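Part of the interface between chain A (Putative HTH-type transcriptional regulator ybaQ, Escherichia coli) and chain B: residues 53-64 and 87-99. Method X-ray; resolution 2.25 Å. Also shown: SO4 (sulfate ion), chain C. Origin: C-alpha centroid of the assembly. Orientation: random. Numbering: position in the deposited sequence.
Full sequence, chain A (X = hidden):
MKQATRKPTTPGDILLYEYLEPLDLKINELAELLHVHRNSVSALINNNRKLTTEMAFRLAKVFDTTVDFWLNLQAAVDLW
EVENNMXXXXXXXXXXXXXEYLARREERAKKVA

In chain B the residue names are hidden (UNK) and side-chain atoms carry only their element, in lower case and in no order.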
ATOM      1  N   THR A  53       2.139  -4.188  -6.034  1.00 24.35           N
ATOM      2  CA  THR A  53       3.034  -3.300  -6.772  1.00 24.24           C
ATOM      3  C   THR A  53       3.493  -3.975  -8.066  1.00 24.38           C
ATOM      4  O   THR A  53       3.478  -3.363  -9.138  1.00 24.49           O
ATOM      5  CB  THR A  53       4.280  -2.927  -5.931  1.00 25.36           C
ATOM      6  OG1 THR A  53       3.865  -2.404  -4.664  1.00 27.24           O
ATOM      7  CG2 THR A  53       5.087  -1.844  -6.625  1.00 22.15           C
ATOM      8  N   GLU A  54       3.902  -5.235  -7.963  1.00 26.26           N
ATOM      9  CA  GLU A  54       4.356  -5.980  -9.136  1.00 28.49           C
ATOM     10  C   GLU A  54       3.247  -6.094 -10.177  1.00 27.35           C
ATOM     11  O   GLU A  54       3.484  -5.868 -11.364  1.00 28.29           O
ATOM     12  CB  GLU A  54       4.833  -7.387  -8.750  1.00 32.08           C
ATOM     13  CG  GLU A  54       5.468  -8.155  -9.911  1.00 35.38           C
ATOM     14  CD  GLU A  54       5.936  -9.553  -9.528  1.00 38.27           C
ATOM     15  OE1 GLU A  54       6.534  -9.703  -8.444  1.00 38.42           O
ATOM     16  OE2 GLU A  54       5.724 -10.501 -10.316  1.00 40.61           O
ATOM     17  N   MET A  55       2.039  -6.446  -9.747  1.00 25.42           N
ATOM     18  CA  MET A  55       0.944  -6.556 -10.706  1.00 24.23           C
ATOM     19  C   MET A  55       0.713  -5.215 -11.382  1.00 24.08           C
ATOM     20  O   MET A  55       0.362  -5.170 -12.555  1.00 24.38           O
ATOM     21  CB  MET A  55      -0.359  -7.007 -10.040  1.00 20.45           C
ATOM     22  CG  MET A  55      -1.573  -7.060 -10.997  1.00 18.52           C
ATOM     23  SD  MET A  55      -1.476  -8.279 -12.359  1.00 11.06           S
ATOM     24  CE  MET A  55      -1.847  -9.764 -11.438  1.00 20.99           C
ATOM     25  N   ALA A  56       0.894  -4.131 -10.631  1.00 25.49           N
ATOM     26  CA  ALA A  56       0.706  -2.783 -11.166  1.00 25.03           C
ATOM     27  C   ALA A  56       1.701  -2.534 -12.292  1.00 23.90           C
ATOM     28  O   ALA A  56       1.362  -1.918 -13.293  1.00 21.95           O
ATOM     29  CB  ALA A  56       0.888  -1.741 -10.062  1.00 24.66           C
ATOM     30  N   PHE A  57       2.931  -3.012 -12.119  1.00 25.62           N
ATOM     31  CA  PHE A  57       3.960  -2.875 -13.157  1.00 26.67           C
ATOM     32  C   PHE A  57       3.550  -3.639 -14.420  1.00 26.81           C
ATOM     33  O   PHE A  57       3.752  -3.163 -15.535  1.00 26.54           O
ATOM     34  CB  PHE A  57       5.302  -3.439 -12.686  1.00 25.28           C
ATOM     35  CG  PHE A  57       6.184  -2.447 -11.967  1.00 27.69           C
ATOM     36  CD1 PHE A  57       5.830  -1.943 -10.719  1.00 24.44           C
ATOM     37  CD2 PHE A  57       7.397  -2.050 -12.533  1.00 26.06           C
ATOM     38  CE1 PHE A  57       6.672  -1.065 -10.041  1.00 29.53           C
ATOM     39  CE2 PHE A  57       8.248  -1.173 -11.867  1.00 28.17           C
ATOM     40  CZ  PHE A  57       7.888  -0.676 -10.615  1.00 28.93           C
ATOM     41  N   ARG A  58       2.990  -4.835 -14.238  1.00 26.05           N
ATOM     42  CA  ARG A  58       2.577  -5.661 -15.375  1.00 26.95           C
ATOM     43  C   ARG A  58       1.437  -5.000 -16.143  1.00 26.50           C
ATOM     44  O   ARG A  58       1.447  -4.954 -17.371  1.00 24.31           O
ATOM     45  CB  ARG A  58       2.143  -7.050 -14.898  1.00 28.20           C
ATOM     46  CG  ARG A  58       3.261  -7.919 -14.336  1.00 28.68           C
ATOM     47  CD  ARG A  58       2.660  -9.153 -13.692  1.00 28.76           C
ATOM     48  NE  ARG A  58       3.647  -9.983 -13.018  1.00 33.37           N
ATOM     49  CZ  ARG A  58       4.488 -10.800 -13.640  1.00 34.75           C
ATOM     50  NH1 ARG A  58       4.461 -10.900 -14.960  1.00 36.21           N
ATOM     51  NH2 ARG A  58       5.352 -11.522 -12.941  1.00 34.98           N
ATOM     52  N   LEU A  59       0.459  -4.484 -15.407  1.00 26.44           N
ATOM     53  CA  LEU A  59      -0.676  -3.817 -16.014  1.00 28.06           C
ATOM     54  C   LEU A  59      -0.222  -2.548 -16.742  1.00 29.80           C
ATOM     55  O   LEU A  59      -0.681  -2.258 -17.848  1.00 31.06           O
ATOM     56  CB  LEU A  59      -1.706  -3.481 -14.935  1.00 28.25           C
ATOM     57  CG  LEU A  59      -2.412  -4.685 -14.308  1.00 29.23           C
ATOM     58  CD1 LEU A  59      -3.219  -4.240 -13.093  1.00 28.38           C
ATOM     59  CD2 LEU A  59      -3.313  -5.345 -15.355  1.00 26.54           C
ATOM     60  N   ALA A  60       0.680  -1.797 -16.117  1.00 29.57           N
ATOM     61  CA  ALA A  60       1.205  -0.576 -16.715  1.00 29.42           C
ATOM     62  C   ALA A  60       1.796  -0.903 -18.082  1.00 30.39           C
ATOM     63  O   ALA A  60       1.560  -0.194 -19.062  1.00 28.37           O
ATOM     64  CB  ALA A  60       2.282   0.022 -15.828  1.00 26.80           C
ATOM     65  N   LYS A  61       2.560  -1.990 -18.133  1.00 30.64           N
ATOM     66  CA  LYS A  61       3.207  -2.420 -19.368  1.00 34.82           C
ATOM     67  C   LYS A  61       2.201  -2.856 -20.441  1.00 36.32           C
ATOM     68  O   LYS A  61       2.271  -2.401 -21.581  1.00 37.68           O
ATOM     69  CB  LYS A  61       4.200  -3.550 -19.057  1.00 36.12           C
ATOM     70  CG  LYS A  61       4.875  -4.185 -20.267  1.00 40.29           C
ATOM     71  CD  LYS A  61       5.805  -3.228 -20.986  1.00 43.78           C
ATOM     72  CE  LYS A  61       6.457  -3.894 -22.200  1.00 46.05           C
ATOM     73  NZ  LYS A  61       7.337  -5.047 -21.841  1.00 45.62           N
ATOM     74  N   VAL A  62       1.255  -3.713 -20.066  1.00 37.47           N
ATOM     75  CA  VAL A  62       0.247  -4.208 -20.999  1.00 37.54           C
ATOM     76  C   VAL A  62      -0.689  -3.127 -21.542  1.00 38.49           C
ATOM     77  O   VAL A  62      -1.040  -3.136 -22.724  1.00 37.90           O
ATOM     78  CB  VAL A  62      -0.621  -5.337 -20.348  1.00 38.09           C
ATOM     79  CG1 VAL A  62      -1.817  -5.661 -21.223  1.00 35.42           C
ATOM     80  CG2 VAL A  62       0.220  -6.594 -20.140  1.00 36.96           C
ATOM     81  N   PHE A  63      -1.089  -2.188 -20.698  1.00 38.38           N
ATOM     82  CA  PHE A  63      -2.012  -1.159 -21.157  1.00 39.84           C
ATOM     83  C   PHE A  63      -1.395   0.210 -21.406  1.00 39.47           C
ATOM     84  O   PHE A  63      -2.104   1.173 -21.672  1.00 39.42           O
ATOM     85  CB  PHE A  63      -3.181  -1.039 -20.176  1.00 40.24           C
ATOM     86  CG  PHE A  63      -4.039  -2.267 -20.109  1.00 40.75           C
ATOM     87  CD1 PHE A  63      -4.804  -2.658 -21.202  1.00 40.96           C
ATOM     88  CD2 PHE A  63      -4.075  -3.045 -18.956  1.00 41.81           C
ATOM     89  CE1 PHE A  63      -5.594  -3.807 -21.147  1.00 42.18           C
ATOM     90  CE2 PHE A  63      -4.863  -4.198 -18.892  1.00 41.01           C
ATOM     91  CZ  PHE A  63      -5.622  -4.577 -19.989  1.00 40.28           C
ATOM     92  N   ASP A  64      -0.075   0.289 -21.319  1.00 40.03           N
ATOM     93  CA  ASP A  64       0.635   1.536 -21.552  1.00 40.56           C
ATOM     94  C   ASP A  64       0.153   2.679 -20.664  1.00 39.14           C
ATOM     95  O   ASP A  64      -0.270   3.725 -21.151  1.00 40.32           O
ATOM     96  CB  ASP A  64       0.520   1.919 -23.029  1.00 42.55           C
ATOM     97  CG  ASP A  64       1.452   3.054 -23.416  1.00 45.44           C
ATOM     98  OD1 ASP A  64       2.605   3.082 -22.935  1.00 45.61           O
ATOM     99  OD2 ASP A  64       1.030   3.911 -24.220  1.00 46.90           O
TER
ATOM    100  N   UNK B  87      14.813 -10.488 -11.569  1.00 38.64           N
ATOM    101  CA  UNK B  87      13.969 -11.545 -12.102  1.00 39.78           C
ATOM    102  C   UNK B  87      12.651 -10.932 -12.573  1.00 38.15           C
ATOM    103  O   UNK B  87      12.174 -11.230 -13.664  1.00 38.93           O
ATOM    104  c   UNK B  87      11.904 -17.135 -10.101  1.00 58.00           C
ATOM    105  n   UNK B  87      12.655 -17.335  -9.022  1.00 58.83           N
ATOM    106  c   UNK B  87      13.722 -12.613 -11.037  1.00 43.79           C
ATOM    107  c   UNK B  87      12.929 -13.814 -11.518  1.00 49.11           C
ATOM    108  n   UNK B  87      11.017 -18.054 -10.467  1.00 57.97           N
ATOM    109  c   UNK B  87      12.963 -14.939 -10.482  1.00 52.79           C
ATOM    110  n   UNK B  87      12.031 -16.015 -10.807  1.00 55.93           N
ATOM    111  N   UNK B  88      12.074 -10.055 -11.763  1.00 36.11           N
ATOM    112  CA  UNK B  88      10.817  -9.417 -12.135  1.00 35.30           C
ATOM    113  C   UNK B  88      10.994  -8.493 -13.338  1.00 34.20           C
ATOM    114  O   UNK B  88      10.130  -8.430 -14.210  1.00 32.62           O
ATOM    115  c   UNK B  88       8.934  -7.964 -11.353  1.00 32.90           C
ATOM    116  o   UNK B  88      10.020  -9.474  -9.853  1.00 33.82           O
ATOM    117  c   UNK B  88      10.243  -8.606 -10.964  1.00 34.34           C
ATOM    118  N   UNK B  89      12.110  -7.773 -13.383  1.00 32.80           N
ATOM    119  CA  UNK B  89      12.374  -6.869 -14.497  1.00 34.74           C
ATOM    120  C   UNK B  89      12.489  -7.628 -15.827  1.00 35.96           C
ATOM    121  O   UNK B  89      11.935  -7.206 -16.853  1.00 35.41           O
ATOM    122  c   UNK B  89      13.654  -6.062 -14.240  1.00 31.78           C
ATOM    123  o   UNK B  89      12.028  -3.581 -14.411  1.00 28.95           O
ATOM    124  c   UNK B  89      13.517  -4.985 -13.161  1.00 31.79           C
ATOM    125  c   UNK B  89      12.272  -4.125 -13.337  1.00 30.33           C
ATOM    126  n   UNK B  89      11.483  -4.001 -12.282  1.00 27.99           N
ATOM    127  N   UNK B  90      13.211  -8.740 -15.814  1.00 35.82           N
ATOM    128  CA  UNK B  90      13.362  -9.532 -17.028  1.00 38.95           C
ATOM    129  C   UNK B  90      11.983  -9.962 -17.515  1.00 39.14           C
ATOM    130  O   UNK B  90      11.701  -9.949 -18.707  1.00 39.13           O
ATOM    131  c   UNK B  90      15.706 -10.425 -16.531  1.00 41.85           C
ATOM    132  c   UNK B  90      14.238 -10.760 -16.762  1.00 39.41           C
ATOM    133  o   UNK B  90      17.705 -11.535 -15.849  1.00 44.33           O
ATOM    134  o   UNK B  90      16.123 -12.763 -16.729  1.00 45.54           O
ATOM    135  c   UNK B  90      16.571 -11.662 -16.351  1.00 43.39           C
ATOM    136  N   UNK B  91      11.113 -10.316 -16.578  1.00 39.45           N
ATOM    137  CA  UNK B  91       9.768 -10.742 -16.930  1.00 40.74           C
ATOM    138  C   UNK B  91       8.958  -9.610 -17.541  1.00 40.54           C
ATOM    139  O   UNK B  91       8.213  -9.812 -18.501  1.00 41.91           O
ATOM    140  c   UNK B  91       9.054 -11.280 -15.696  1.00 42.64           C
ATOM    141  o   UNK B  91       8.230 -13.337 -14.064  1.00 53.46           O
ATOM    142  c   UNK B  91       7.366 -12.917 -14.870  1.00 51.77           C
ATOM    143  c   UNK B  91       7.838 -12.092 -16.038  1.00 47.90           C
ATOM    144  o   UNK B  91       6.142 -13.155 -14.765  1.00 52.47           O
ATOM    145  N   UNK B  92       9.096  -8.412 -16.986  1.00 39.91           N
ATOM    146  CA  UNK B  92       8.373  -7.262 -17.511  1.00 40.76           C
ATOM    147  C   UNK B  92       8.918  -6.937 -18.891  1.00 41.96           C
ATOM    148  O   UNK B  92       8.260  -6.273 -19.690  1.00 42.38           O
ATOM    149  c   UNK B  92       8.542  -6.055 -16.584  1.00 40.09           C
ATOM    150  c   UNK B  92       6.421  -6.113 -15.298  1.00 36.95           C
ATOM    151  c   UNK B  92       7.935  -6.234 -15.191  1.00 39.46           C
ATOM    152  c   UNK B  92       8.508  -5.216 -14.215  1.00 37.06           C
ATOM    153  N   UNK B  93      10.128  -7.420 -19.154  1.00 42.53           N
ATOM    154  CA  UNK B  93      10.774  -7.200 -20.432  1.00 44.73           C
ATOM    155  C   UNK B  93      10.116  -7.918 -21.593  1.00 46.30           C
ATOM    156  O   UNK B  93      10.013  -7.355 -22.679  1.00 46.47           O
ATOM    157  N   UNK B  94       9.666  -9.154 -21.388  1.00 47.03           N
ATOM    158  CA  UNK B  94       9.015  -9.871 -22.476  1.00 47.75           C
ATOM    159  C   UNK B  94       7.489  -9.808 -22.471  1.00 47.78           C
ATOM    160  O   UNK B  94       6.840 -10.520 -23.232  1.00 48.16           O
ATOM    161  c   UNK B  94       9.475 -11.337 -22.537  1.00 49.13           C
ATOM    162  n   UNK B  94      12.071 -12.398 -21.460  1.00 51.16           N
ATOM    163  c   UNK B  94       9.628 -12.049 -21.208  1.00 50.55           C
ATOM    164  n   UNK B  94      13.756 -11.409 -20.250  1.00 50.93           N
ATOM    165  c   UNK B  94      11.011 -11.819 -20.638  1.00 52.27           C
ATOM    166  c   UNK B  94      13.367 -12.188 -21.251  1.00 51.01           C
ATOM    167  n   UNK B  94      14.275 -12.754 -22.033  1.00 48.83           N
ATOM    168  N   UNK B  95       6.913  -8.955 -21.630  1.00 47.55           N
ATOM    169  CA  UNK B  95       5.458  -8.825 -21.595  1.00 47.39           C
ATOM    170  C   UNK B  95       5.019  -8.101 -22.856  1.00 48.46           C
ATOM    171  O   UNK B  95       5.565  -7.053 -23.203  1.00 48.27           O
ATOM    172  c   UNK B  95       4.928  -8.932 -19.129  1.00 45.71           C
ATOM    173  c   UNK B  95       3.574  -7.442 -20.630  1.00 43.72           C
ATOM    174  c   UNK B  95       4.449  -8.243 -17.876  1.00 46.04           C
ATOM    175  c   UNK B  95       4.958  -8.023 -20.359  1.00 46.39           C
ATOM    176  N   UNK B  96       4.036  -8.675 -23.539  1.00 49.29           N
ATOM    177  CA  UNK B  96       3.503  -8.111 -24.769  1.00 51.65           C
ATOM    178  C   UNK B  96       2.367  -7.171 -24.382  1.00 51.59           C
ATOM    179  O   UNK B  96       1.558  -7.511 -23.519  1.00 51.57           O
ATOM    180  o   UNK B  96       2.078 -11.082 -27.618  1.00 59.61           O
ATOM    181  c   UNK B  96       1.631  -9.915 -27.664  1.00 59.07           C
ATOM    182  o   UNK B  96       0.554  -9.615 -28.227  1.00 59.96           O
ATOM    183  c   UNK B  96       2.971  -9.246 -25.649  1.00 53.58           C
ATOM    184  c   UNK B  96       2.440  -8.818 -27.002  1.00 56.67           C
ATOM    185  N   UNK B  97       2.296  -6.003 -25.017  1.00 50.23           N
ATOM    186  CA  UNK B  97       1.251  -5.039 -24.691  1.00 49.66           C
ATOM    187  C   UNK B  97      -0.055  -5.296 -25.444  1.00 49.21           C
ATOM    188  O   UNK B  97      -0.064  -5.926 -26.502  1.00 47.38           O
ATOM    189  o   UNK B  97       1.504  -3.284 -26.359  1.00 52.01           O
ATOM    190  c   UNK B  97       1.711  -3.592 -24.975  1.00 50.93           C
ATOM    191  c   UNK B  97       3.190  -3.424 -24.638  1.00 48.71           C
ATOM    192  N   UNK B  98      -1.156  -4.798 -24.883  1.00 49.51           N
ATOM    193  CA  UNK B  98      -2.479  -4.974 -25.468  1.00 49.51           C
ATOM    194  C   UNK B  98      -2.541  -4.442 -26.900  1.00 51.35           C
ATOM    195  O   UNK B  98      -3.503  -4.699 -27.629  1.00 50.70           O
ATOM    196  c   UNK B  98      -3.595  -2.788 -24.926  1.00 47.88           C
ATOM    197  c   UNK B  98      -4.916  -4.915 -24.851  1.00 47.89           C
ATOM    198  c   UNK B  98      -3.558  -4.273 -24.611  1.00 47.97           C
ATOM    199  N   UNK B  99      -1.510  -3.702 -27.294  1.00 52.26           N
ATOM    200  CA  UNK B  99      -1.432  -3.136 -28.635  1.00 53.78           C
ATOM    201  C   UNK B  99      -1.037  -4.238 -29.610  1.00 54.07           C
ATOM    202  O   UNK B  99      -1.846  -4.675 -30.431  1.00 54.46           O
ATOM    203  c   UNK B  99      -0.406  -2.011 -28.667  1.00 53.48           C
TER
HETATM  204  S   SO4 C 121       3.104  -5.154  -2.295  1.00 36.13           S
HETATM  205  O1  SO4 C 121       4.454  -4.568  -2.574  1.00 40.37           O
HETATM  206  O2  SO4 C 121       2.138  -4.616  -3.294  1.00 42.80           O
HETATM  207  O3  SO4 C 121       3.108  -6.658  -2.477  1.00 44.59           O
HETATM  208  O4  SO4 C 121       2.706  -4.783  -0.877  1.00 42.79           O

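Position 87 carries three carbons, a nitrogen, then a carbon bearing two more nitrogens: a guanidinium, so B:Arg87, extended and clear of chain A. At 88 one carbon holds an oxygen and a carbon, the mark of B:Thr88; its CG2 lies 3.8 Å from A:Glu54 CG. Position 89 has three carbons, the third with one oxygen and one nitrogen. This amide is B:Gln89, whose CA-to-CB bond points away although its end returns, with NE2 4.3 Å from A:Phe57 CE2.

Positions 90 and 91 each show three carbons, the third with two oxygens. The atoms suit glutamate in both, B:Glu90 out of reach of chain A and B:Glu91 directed toward it. There A:Arg58 NH1 and NH2 both converge on B:Glu91 OE2, at 2.8 and 2.6 Å, the second hydrogen bond being weak. The salt bridge is extended within chain A, where A:Arg58 NH2 also reaches A:Glu54 OE2 at 2.8 Å.

At 92 four carbons fork at the second: B:Leu92. Its CD1 lies 3.8 Å from A:Phe57 CD2 and its CD2 3.8 Å from A:Arg58 CG, so the fork spans two neighbouring residues of the helix. Position 93 has no side-chain atoms and is B:Gly93; an ideal CB would point away from chain A and come within 2.9 Å of B:Glu90 O. Position 94 repeats the guanidinium pattern, B:Arg94, pointing away as the chain leaves helical geometry.

Position 95 has four carbons forked at the first, one arm two carbons long: B:Ile95. Its CG2 packs 3.5 Å from A:Val62 CG2, and its CD1 lies 3.7 Å from A:Arg58 CG. Three carbons ending in two oxygens make 96 B:Glu96, pointing away. At 97 one carbon bears an oxygen and a carbon, giving B:Thr97; it holds the N-cap position, and its CG2 lies 3.4 Å from A:Lys61 O. Position 98, one carbon carrying two others, is B:Val98, with CG1 3.9 Å from A:Phe63 CD1. The single carbon of 99 is B:Ala99, without contact.

The rule is an apolar strip fastened by polar bonds along its length. The two helices run roughly parallel, at 21°, with axes 10.5 Å apart, leaving room for side chains between them. At the C-terminal end of the chain B helix, A:Lys61 reaches across, its NZ donating to B:Leu92 O (2.6 Å) and B:Ile95 O (3.0 Å). Further on the backbones draw close, A:Val62 CA lying 3.9 Å from B:Thr97 CA, and B:Val98 N donates to A:Val62 O at 2.7 Å, nearly straight.

Chain B 87-99: RTQEELGRIETVA
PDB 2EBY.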